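Long-range contacts in endo-beta-mannanase (Opitutaceae bacterium TAV5, PDB 7BOB), which probably releases mannose units from the ends of beta-1,4-linked mannan chains, as an exo-beta-1,4-mannosidase of glycosyl hydrolase family 5: residues F17-W25 against M49-F60; R94-M104 against T146-L157. All coordinates share one frame; numbering follows the deposited sequence.

Interaction 1: residues F17-W25 against M49-F60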
loop_
_atom_site.group_PDB
_atom_site.type_symbol
_atom_site.label_atom_id
_atom_site.label_comp_id
_atom_site.label_asym_id
_atom_site.label_seq_id
_atom_site.Cartn_x
_atom_site.Cartn_y
_atom_site.Cartn_z
ATOM N N PHE A 17 25.601 -0.141 40.384
ATOM C CA PHE A 17 24.306 0.401 40.768
ATOM C C PHE A 17 23.255 0.153 39.693
ATOM O O PHE A 17 23.552 0.002 38.509
ATOM C CB PHE A 17 24.389 1.887 41.154
ATOM C CG PHE A 17 24.397 2.824 40.010
ATOM C CD1 PHE A 17 23.243 3.516 39.670
ATOM C CD2 PHE A 17 25.562 3.045 39.282
ATOM C CE1 PHE A 17 23.233 4.402 38.611
ATOM C CE2 PHE A 17 25.576 3.943 38.206
ATOM C CZ PHE A 17 24.412 4.625 37.873
ATOM N N ILE A 18 22.018 0.057 40.156
ATOM C CA ILE A 18 20.837 -0.221 39.360
ATOM C C ILE A 18 20.063 1.087 39.240
ATOM O O ILE A 18 19.456 1.539 40.222
ATOM C CB ILE A 18 19.969 -1.319 39.989
ATOM C CG1 ILE A 18 20.800 -2.561 40.364
ATOM C CG2 ILE A 18 18.842 -1.677 39.046
ATOM C CD1 ILE A 18 21.448 -3.280 39.200
ATOM N N PRO A 19 20.070 1.736 38.080
ATOM C CA PRO A 19 19.243 2.936 37.915
ATOM C C PRO A 19 17.785 2.592 38.177
ATOM O O PRO A 19 17.262 1.610 37.649
ATOM C CB PRO A 19 19.491 3.339 36.459
ATOM C CG PRO A 19 20.854 2.792 36.147
ATOM C CD PRO A 19 20.938 1.486 36.916
ATOM N N VAL A 20 17.150 3.351 39.061
ATOM C CA VAL A 20 15.708 3.257 39.271
ATOM C C VAL A 20 15.181 4.675 39.442
ATOM O O VAL A 20 15.839 5.522 40.058
ATOM C CB VAL A 20 15.327 2.355 40.471
ATOM C CG1 VAL A 20 15.807 0.909 40.265
ATOM C CG2 VAL A 20 15.877 2.888 41.788
ATOM N N GLY A 21 14.003 4.937 38.886
ATOM C CA GLY A 21 13.461 6.292 38.909
ATOM C C GLY A 21 12.421 6.460 37.812
ATOM O O GLY A 21 11.782 5.491 37.396
ATOM N N ALA A 22 12.287 7.709 37.351
ATOM C CA ALA A 22 11.195 8.111 36.473
ATOM C C ALA A 22 11.699 9.047 35.389
ATOM O O ALA A 22 12.613 9.852 35.606
ATOM C CB ALA A 22 10.065 8.836 37.224
ATOM N N ASN A 23 11.075 8.941 34.218
ATOM C CA ASN A 23 11.133 10.016 33.241
ATOM C C ASN A 23 10.319 11.198 33.760
ATOM O O ASN A 23 9.272 11.009 34.392
ATOM C CB ASN A 23 10.589 9.529 31.894
ATOM C CG ASN A 23 11.399 8.374 31.324
ATOM O OD1 ASN A 23 12.321 8.578 30.528
ATOM N ND2 ASN A 23 11.054 7.143 31.729
ATOM N N TYR A 24 10.780 12.429 33.477
ATOM C CA TYR A 24 10.236 13.594 34.174
ATOM C C TYR A 24 9.847 14.741 33.265
ATOM O O TYR A 24 10.661 15.205 32.459
ATOM C CB TYR A 24 11.224 14.156 35.201
ATOM C CG TYR A 24 10.646 15.340 35.930
ATOM C CD1 TYR A 24 9.615 15.183 36.852
ATOM C CD2 TYR A 24 11.115 16.619 35.690
ATOM C CE1 TYR A 24 9.081 16.259 37.523
ATOM C CE2 TYR A 24 10.591 17.706 36.354
ATOM C CZ TYR A 24 9.577 17.525 37.267
ATOM O OH TYR A 24 9.076 18.635 37.914
ATOM N N TRP A 25 8.623 15.242 33.466
ATOM C CA TRP A 25 8.168 16.592 33.112
ATOM C C TRP A 25 7.358 17.101 34.300
ATOM O O TRP A 25 6.633 16.322 34.925
ATOM C CB TRP A 25 7.281 16.653 31.860
ATOM C CG TRP A 25 7.939 16.364 30.555
ATOM C CD1 TRP A 25 7.732 15.265 29.768
ATOM C CD2 TRP A 25 8.862 17.196 29.847
ATOM N NE1 TRP A 25 8.490 15.349 28.628
ATOM C CE2 TRP A 25 9.193 16.525 28.647
ATOM C CE3 TRP A 25 9.453 18.433 30.115
ATOM C CZ2 TRP A 25 10.083 17.050 27.715
ATOM C CZ3 TRP A 25 10.342 18.964 29.173
ATOM C CH2 TRP A 25 10.645 18.271 27.992
ATOM N N MET A 49 11.147 12.329 44.457
ATOM C CA MET A 49 11.834 11.182 43.865
ATOM C C MET A 49 12.838 10.602 44.846
ATOM O O MET A 49 12.824 9.400 45.124
ATOM C CB MET A 49 12.539 11.583 42.566
ATOM C CG MET A 49 11.620 12.055 41.422
ATOM S SD MET A 49 12.655 12.690 40.101
ATOM C CE MET A 49 11.436 13.118 38.840
ATOM N N ALA A 50 13.713 11.455 45.397
ATOM C CA ALA A 50 14.717 10.981 46.345
ATOM C C ALA A 50 14.067 10.251 47.510
ATOM O O ALA A 50 14.530 9.176 47.907
ATOM C CB ALA A 50 15.570 12.148 46.834
ATOM N N SER A 51 12.957 10.785 48.025
ATOM C CA SER A 51 12.282 10.155 49.157
ATOM C C SER A 51 11.691 8.786 48.823
ATOM O O SER A 51 11.466 7.989 49.738
ATOM C CB SER A 51 11.183 11.077 49.689
ATOM O OG SER A 51 9.980 10.931 48.947
ATOM N N LEU A 52 11.413 8.491 47.551
ATOM C CA LEU A 52 10.930 7.166 47.182
ATOM C C LEU A 52 12.059 6.174 46.934
ATOM O O LEU A 52 11.780 5.032 46.578
ATOM C CB LEU A 52 10.040 7.234 45.937
ATOM C CG LEU A 52 8.744 8.017 46.128
ATOM C CD1 LEU A 52 8.123 8.311 44.778
ATOM C CD2 LEU A 52 7.791 7.258 47.044
ATOM N N GLY A 53 13.317 6.571 47.115
ATOM C CA GLY A 53 14.416 5.654 46.897
ATOM C C GLY A 53 15.015 5.689 45.513
ATOM O O GLY A 53 15.912 4.886 45.229
ATOM N N PHE A 54 14.573 6.611 44.653
ATOM C CA PHE A 54 15.073 6.663 43.289
ATOM C C PHE A 54 16.481 7.231 43.268
ATOM O O PHE A 54 16.833 8.092 44.066
ATOM C CB PHE A 54 14.151 7.513 42.409
ATOM C CG PHE A 54 12.774 6.918 42.217
ATOM C CD1 PHE A 54 12.545 5.572 42.458
ATOM C CD2 PHE A 54 11.708 7.714 41.788
ATOM C CE1 PHE A 54 11.270 5.013 42.272
ATOM C CE2 PHE A 54 10.437 7.176 41.610
ATOM C CZ PHE A 54 10.214 5.819 41.854
ATOM N N ASN A 55 17.294 6.745 42.342
ATOM C CA ASN A 55 18.664 7.218 42.225
ATOM C C ASN A 55 18.973 7.795 40.849
ATOM O O ASN A 55 20.129 8.158 40.594
ATOM C CB ASN A 55 19.648 6.077 42.555
ATOM C CG ASN A 55 19.518 4.901 41.593
ATOM O OD1 ASN A 55 19.044 5.059 40.453
ATOM N ND2 ASN A 55 19.944 3.716 42.037
ATOM N N THR A 56 17.983 7.878 39.949
ATOM C CA THR A 56 18.179 8.442 38.619
ATOM C C THR A 56 16.923 9.190 38.172
ATOM O O THR A 56 15.809 8.918 38.625
ATOM C CB THR A 56 18.508 7.364 37.581
ATOM O OG1 THR A 56 17.535 6.324 37.680
ATOM C CG2 THR A 56 19.884 6.750 37.819
ATOM N N VAL A 57 17.112 10.152 37.271
ATOM C CA VAL A 57 15.986 10.857 36.676
ATOM C C VAL A 57 16.349 11.117 35.225
ATOM O O VAL A 57 17.425 11.659 34.939
ATOM C CB VAL A 57 15.629 12.164 37.414
ATOM C CG1 VAL A 57 16.831 13.145 37.503
ATOM C CG2 VAL A 57 14.381 12.836 36.775
ATOM N N ARG A 58 15.488 10.667 34.308
ATOM C CA ARG A 58 15.647 10.948 32.888
ATOM C C ARG A 58 14.859 12.205 32.539
ATOM O O ARG A 58 13.673 12.320 32.875
ATOM C CB ARG A 58 15.165 9.776 32.036
ATOM C CG ARG A 58 15.281 10.019 30.534
ATOM C CD ARG A 58 15.164 8.723 29.772
ATOM N NE ARG A 58 15.287 8.871 28.323
ATOM C CZ ARG A 58 14.322 8.561 27.442
ATOM N NH1 ARG A 58 13.129 8.126 27.848
ATOM N NH2 ARG A 58 14.549 8.688 26.145
ATOM N N PHE A 59 15.517 13.150 31.882
ATOM C CA PHE A 59 14.830 14.353 31.458
ATOM C C PHE A 59 15.354 14.768 30.087
ATOM O O PHE A 59 16.371 14.262 29.601
ATOM C CB PHE A 59 14.961 15.464 32.512
ATOM C CG PHE A 59 16.360 15.985 32.700
ATOM C CD1 PHE A 59 17.078 15.678 33.847
ATOM C CD2 PHE A 59 16.944 16.827 31.765
ATOM C CE1 PHE A 59 18.353 16.168 34.045
ATOM C CE2 PHE A 59 18.238 17.327 31.962
ATOM C CZ PHE A 59 18.936 16.987 33.094
ATOM N N PHE A 60 14.661 15.711 29.462
ATOM C CA PHE A 60 14.801 15.924 28.032
ATOM C C PHE A 60 15.229 17.351 27.738
ATOM O O PHE A 60 14.554 18.309 28.135
ATOM C CB PHE A 60 13.487 15.562 27.347
ATOM C CG PHE A 60 12.973 14.248 27.800
ATOM C CD1 PHE A 60 13.528 13.079 27.313
ATOM C CD2 PHE A 60 12.016 14.170 28.803
ATOM C CE1 PHE A 60 13.077 11.829 27.762
ATOM C CE2 PHE A 60 11.575 12.950 29.260
ATOM C CZ PHE A 60 12.111 11.775 28.744
HETATM O O HOH W 1 13.474 9.756 39.135
HETATM O O HOH W 2 12.429 16.761 30.883
#
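Asn55 spans the backbone of Ile18 and Val20 with both ends of its amide: ND2 donates to Ile18 O (2.9 Å), which lies in the amide plane, and OD1 accepts from Val20 N (2.9 Å). Ile18 O is met from above its own carbonyl plane. CG sits between the backbone N and the carbonyl carbon (chi1 62°), a turn that brings the amide across to Ile18 and Val20. Val20 O in turn receives two backbone donors, Asn55 N and Thr56 N. A leucine in place of Asn55 would probably leave Val20 N and Ile18 O without these mates and let the chain entering the strand shift. Next along, Gly21 lays its CA over one face of the Phe54 ring, 3.7 Å from the centroid, while Leu52 CB covers the opposite face. Parallel pairing follows around Asn23 and Arg58, with Arg58 N bonded to Ala22 O and Tyr24 N to Arg58 O. Asn23 and Arg58 run side by side: NH1 reaches Asn23 OD1 at 2.8 Å, the amide and guanidinium planes 83° apart, and Phe60 CE1 lies over the guanidinium. Asn23 ND2 is held by the backbone of Gln280 and Trp316, and the extended Arg58 reaches on to salt bridges with Asp152 and Glu281. Beyond the strands, Met49 CE touches Tyr24 CD1 (3.4 Å), and Tyr24 OH bonds to Asp45, so helix 39-51 is tied to Tyr24, just past strand 20-23. Neighbouring parallel strands joined through this helix form a beta-alpha-beta crossover, the opening unit of the (beta/alpha)8 barrel.

Interaction 2: residues R94-M104 against T146-L157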
loop_
_atom_site.group_PDB
_atom_site.type_symbol
_atom_site.label_atom_id
_atom_site.label_comp_id
_atom_site.label_asym_id
_atom_site.label_seq_id
_atom_site.Cartn_x
_atom_site.Cartn_y
_atom_site.Cartn_z
ATOM N N ARG A 94 21.003 10.782 39.871
ATOM C CA ARG A 94 21.876 10.858 38.703
ATOM C C ARG A 94 21.043 11.234 37.482
ATOM O O ARG A 94 20.158 10.475 37.066
ATOM C CB ARG A 94 22.618 9.532 38.469
ATOM C CG ARG A 94 23.313 8.973 39.719
ATOM C CD ARG A 94 24.212 7.760 39.426
ATOM N NE ARG A 94 25.427 8.148 38.711
ATOM C CZ ARG A 94 26.668 7.984 39.172
ATOM N NH1 ARG A 94 26.885 7.427 40.368
ATOM N NH2 ARG A 94 27.699 8.387 38.424
ATOM N N PRO A 95 21.279 12.403 36.892
ATOM C CA PRO A 95 20.487 12.805 35.724
ATOM C C PRO A 95 20.839 11.967 34.504
ATOM O O PRO A 95 22.001 11.634 34.263
ATOM C CB PRO A 95 20.873 14.275 35.521
ATOM C CG PRO A 95 22.221 14.411 36.186
ATOM C CD PRO A 95 22.224 13.447 37.331
ATOM N N GLN A 96 19.825 11.622 33.722
ATOM C CA GLN A 96 20.054 10.979 32.432
ATOM C C GLN A 96 19.489 11.934 31.396
ATOM O O GLN A 96 18.294 11.878 31.077
ATOM C CB GLN A 96 19.422 9.590 32.346
ATOM C CG GLN A 96 19.791 8.870 31.058
ATOM C CD GLN A 96 19.211 7.458 30.981
ATOM O OE1 GLN A 96 18.189 7.229 30.342
ATOM N NE2 GLN A 96 19.861 6.513 31.656
ATOM N N PRO A 97 20.300 12.858 30.887
ATOM C CA PRO A 97 19.773 13.890 29.988
ATOM C C PRO A 97 19.670 13.355 28.575
ATOM O O PRO A 97 20.557 12.645 28.097
ATOM C CB PRO A 97 20.819 15.015 30.090
ATOM C CG PRO A 97 22.103 14.283 30.326
ATOM C CD PRO A 97 21.745 13.025 31.137
ATOM N N SER A 98 18.575 13.702 27.905
ATOM C CA SER A 98 18.289 13.217 26.557
ATOM C C SER A 98 18.356 14.402 25.610
ATOM O O SER A 98 17.632 15.384 25.806
ATOM C CB SER A 98 16.919 12.538 26.508
ATOM O OG SER A 98 16.660 11.947 25.244
ATOM N N LEU A 99 19.225 14.306 24.590
ATOM C CA LEU A 99 19.615 15.457 23.768
ATOM C C LEU A 99 18.644 15.711 22.620
ATOM O O LEU A 99 18.063 16.800 22.512
ATOM C CB LEU A 99 21.032 15.252 23.209
ATOM C CG LEU A 99 22.112 14.985 24.273
ATOM C CD1 LEU A 99 23.524 15.173 23.724
ATOM C CD2 LEU A 99 21.913 15.856 25.515
ATOM N N PHE A 100 18.482 14.726 21.730
ATOM C CA PHE A 100 17.801 14.942 20.455
ATOM C C PHE A 100 16.314 14.685 20.659
ATOM O O PHE A 100 15.792 13.593 20.443
ATOM C CB PHE A 100 18.420 14.074 19.367
ATOM C CG PHE A 100 19.715 14.633 18.831
ATOM C CD1 PHE A 100 19.711 15.709 17.952
ATOM C CD2 PHE A 100 20.932 14.108 19.230
ATOM C CE1 PHE A 100 20.908 16.244 17.472
ATOM C CE2 PHE A 100 22.134 14.629 18.751
ATOM C CZ PHE A 100 22.129 15.698 17.884
ATOM N N VAL A 101 15.637 15.725 21.134
ATOM C CA VAL A 101 14.223 15.691 21.482
ATOM C C VAL A 101 13.611 16.974 20.929
ATOM O O VAL A 101 13.873 18.057 21.459
ATOM C CB VAL A 101 13.999 15.607 23.003
ATOM C CG1 VAL A 101 12.529 15.508 23.319
ATOM C CG2 VAL A 101 14.758 14.422 23.618
ATOM N N GLY A 102 12.813 16.864 19.867
ATOM C CA GLY A 102 12.529 15.600 19.212
ATOM C C GLY A 102 11.150 15.032 19.505
ATOM O O GLY A 102 10.202 15.771 19.795
ATOM N N TRP A 103 11.062 13.708 19.424
ATOM C CA TRP A 103 9.814 12.981 19.638
ATOM C C TRP A 103 9.447 12.967 21.115
ATOM O O TRP A 103 10.287 12.645 21.959
ATOM C CB TRP A 103 9.997 11.556 19.139
ATOM C CG TRP A 103 8.788 10.647 19.217
ATOM C CD1 TRP A 103 8.384 9.910 20.293
ATOM C CD2 TRP A 103 7.875 10.343 18.155
ATOM N NE1 TRP A 103 7.268 9.178 19.976
ATOM C CE2 TRP A 103 6.933 9.422 18.669
ATOM C CE3 TRP A 103 7.756 10.768 16.822
ATOM C CZ2 TRP A 103 5.878 8.914 17.898
ATOM C CZ3 TRP A 103 6.706 10.259 16.048
ATOM C CH2 TRP A 103 5.784 9.335 16.592
ATOM N N MET A 104 8.191 13.293 21.436
ATOM C CA MET A 104 7.792 13.394 22.842
ATOM C C MET A 104 6.271 13.407 22.971
ATOM O O MET A 104 5.627 14.398 22.586
ATOM C CB MET A 104 8.398 14.655 23.468
ATOM C CG MET A 104 8.044 14.815 24.933
ATOM S SD MET A 104 8.443 13.317 25.914
ATOM C CE MET A 104 10.205 13.135 25.600
ATOM N N THR A 146 30.829 12.864 36.253
ATOM C CA THR A 146 30.858 11.686 37.103
ATOM C C THR A 146 29.558 11.474 37.858
ATOM O O THR A 146 29.426 10.471 38.553
ATOM C CB THR A 146 32.001 11.777 38.125
ATOM O OG1 THR A 146 31.758 12.901 38.978
ATOM C CG2 THR A 146 33.347 11.963 37.423
ATOM N N HIS A 147 28.603 12.392 37.769
ATOM C CA HIS A 147 27.331 12.186 38.449
ATOM C C HIS A 147 26.193 11.897 37.479
ATOM O O HIS A 147 25.027 11.868 37.886
ATOM C CB HIS A 147 27.017 13.391 39.326
ATOM C CG HIS A 147 28.151 13.754 40.233
ATOM N ND1 HIS A 147 28.664 12.875 41.170
ATOM C CD2 HIS A 147 28.917 14.868 40.302
ATOM C CE1 HIS A 147 29.672 13.448 41.802
ATOM N NE2 HIS A 147 29.843 14.661 41.300
ATOM N N LEU A 148 26.506 11.673 36.210
ATOM C CA LEU A 148 25.481 11.328 35.241
ATOM C C LEU A 148 25.121 9.854 35.354
ATOM O O LEU A 148 25.827 9.058 35.976
ATOM C CB LEU A 148 25.961 11.634 33.824
ATOM C CG LEU A 148 26.284 13.103 33.596
ATOM C CD1 LEU A 148 26.729 13.315 32.164
ATOM C CD2 LEU A 148 25.069 13.934 33.935
ATOM N N CYS A 149 23.985 9.501 34.767
ATOM C CA CYS A 149 23.659 8.105 34.522
ATOM C C CYS A 149 23.664 7.890 33.020
ATOM O O CYS A 149 22.626 7.549 32.439
ATOM C CB CYS A 149 22.311 7.736 35.139
ATOM S SG CYS A 149 21.844 5.964 34.990
ATOM N N GLY A 150 24.801 8.131 32.372
ATOM C CA GLY A 150 24.874 8.075 30.926
ATOM C C GLY A 150 24.263 9.302 30.267
ATOM O O GLY A 150 23.516 10.069 30.868
ATOM N N ILE A 151 24.602 9.494 28.998
ATOM C CA ILE A 151 23.991 10.528 28.171
ATOM C C ILE A 151 23.083 9.849 27.148
ATOM O O ILE A 151 23.535 9.001 26.371
ATOM C CB ILE A 151 25.045 11.410 27.487
ATOM C CG1 ILE A 151 25.864 12.160 28.560
ATOM C CG2 ILE A 151 24.373 12.364 26.478
ATOM C CD1 ILE A 151 27.151 12.760 28.041
ATOM N N ASP A 152 21.808 10.237 27.146
ATOM C CA ASP A 152 20.795 9.681 26.255
ATOM C C ASP A 152 20.802 10.442 24.927
ATOM O O ASP A 152 20.500 11.642 24.890
ATOM C CB ASP A 152 19.420 9.753 26.922
ATOM C CG ASP A 152 18.376 8.928 26.204
ATOM O OD1 ASP A 152 18.750 7.884 25.632
ATOM O OD2 ASP A 152 17.184 9.310 26.213
ATOM N N LEU A 153 21.140 9.740 23.845
ATOM C CA LEU A 153 21.239 10.360 22.520
ATOM C C LEU A 153 19.969 11.122 22.146
ATOM O O LEU A 153 20.026 12.247 21.634
ATOM C CB LEU A 153 21.536 9.282 21.480
ATOM C CG LEU A 153 21.937 9.753 20.087
ATOM C CD1 LEU A 153 23.011 10.845 20.207
ATOM C CD2 LEU A 153 22.438 8.574 19.286
ATOM N N GLY A 154 18.814 10.519 22.377
ATOM C CA GLY A 154 17.560 11.207 22.133
ATOM C C GLY A 154 16.428 10.274 22.484
ATOM O O GLY A 154 16.637 9.103 22.799
ATOM N N ASN A 155 15.215 10.806 22.436
ATOM C CA ASN A 155 14.042 10.031 22.791
ATOM C C ASN A 155 13.416 9.397 21.547
ATOM O O ASN A 155 12.877 10.103 20.683
ATOM C CB ASN A 155 13.004 10.873 23.509
ATOM C CG ASN A 155 11.879 10.005 23.996
ATOM O OD1 ASN A 155 12.142 8.905 24.468
ATOM N ND2 ASN A 155 10.636 10.438 23.816
ATOM N N GLU A 156 13.481 8.069 21.473
ATOM C CA GLU A 156 12.729 7.280 20.494
ATOM C C GLU A 156 12.995 7.784 19.083
ATOM O O GLU A 156 12.078 8.059 18.304
ATOM C CB GLU A 156 11.236 7.293 20.824
ATOM C CG GLU A 156 10.952 6.771 22.243
ATOM C CD GLU A 156 9.535 6.272 22.444
ATOM O OE1 GLU A 156 8.604 6.787 21.770
ATOM O OE2 GLU A 156 9.354 5.361 23.294
ATOM N N LEU A 157 14.286 7.931 18.769
ATOM C CA LEU A 157 14.669 8.447 17.466
ATOM C C LEU A 157 14.193 7.524 16.359
ATOM O O LEU A 157 14.055 7.958 15.212
ATOM C CB LEU A 157 16.184 8.643 17.399
ATOM C CG LEU A 157 16.740 9.786 18.277
ATOM C CD1 LEU A 157 18.218 9.555 18.622
ATOM C CD2 LEU A 157 16.528 11.144 17.616
HETATM O O HOH W 3 13.542 12.349 19.200
#
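Asn155 fastens the end of strand 151-154 to the backbone of Trp103. With CG anti to its own N (chi1 -174°), the side chain extends across to the other segment. CB comes first, resting 4.0 Å from Val101 CG2 and also near Trp103 O. Beyond it, CG lies 3.9 Å from Met104 CE. At the tip ND2 donates to Trp103 O (2.9 Å), approaching from above that carbonyl plane, and is touched by Met104 CE, the two side chains crossing at about a right angle. OD1, the other end of the amide, accepts from Arg58 NH2. A water bonded to Phe100 O, Trp103 N and Asn155 O closes the same corner, where the peptide before Gly102 is cis. Deeper in the sheet, Ser98 OG donates to Asp152 OD2 (2.9 Å) from above the carboxylate plane. That oxygen also makes a salt bridge with Arg58, and OD1 takes Gln280 NE2. Gln96, extended, donates from NE2 to Cys149 O (3.1 Å), which lies in the plane of its amide and has its C=O aimed nearly at the nitrogen; Gln96 OE1 accepts from Gln280. The backbones pair in parallel through Asp152 N to Pro97 O and Leu99 N to Asp152 O. On the other surface Leu153 O meets the edge of the Phe100 ring, 3.2 Å from CD2, and Leu99 CD1 packs on Ile151 CG2, towards helices 124-141 and 168-183. The buried carboxylate of Asp152, gripped by a hydroxyl, an amide and a guanidinium, is probably kept ionised. Glu156 OE2 bonds to His240 ND1. Asn155 and Glu156 match the Asn-Glu pair of clan GH-A, whose glutamate serves relatives as acid/base; the bonds holding Asn155 probably help to fix the strand end that carries the likely acid/base, Glu156.

In the fold
Both contacts are largely buried, interaction 2 coming to the surface at Thr146 and His147, and belong to one barrel sheet: interaction 1 pairs its first and second strands, interaction 2 its third and fourth, and a probable hydrogen bond from Gln96 N to Val57 O (2.7 Å) joins them. Their centres lie about 13 Å apart. Inside the barrel a polar network runs through both, in which Arg58 of interaction 1 reaches Asp152 and Asn155 of interaction 2. Their outer surfaces are mainly apolar and meet different helices. Interaction 1 has side-chain bonds to backbone where its strand begins, at Asn55; interaction 2 has one at its strand end, at Asn155, beside the probable active site.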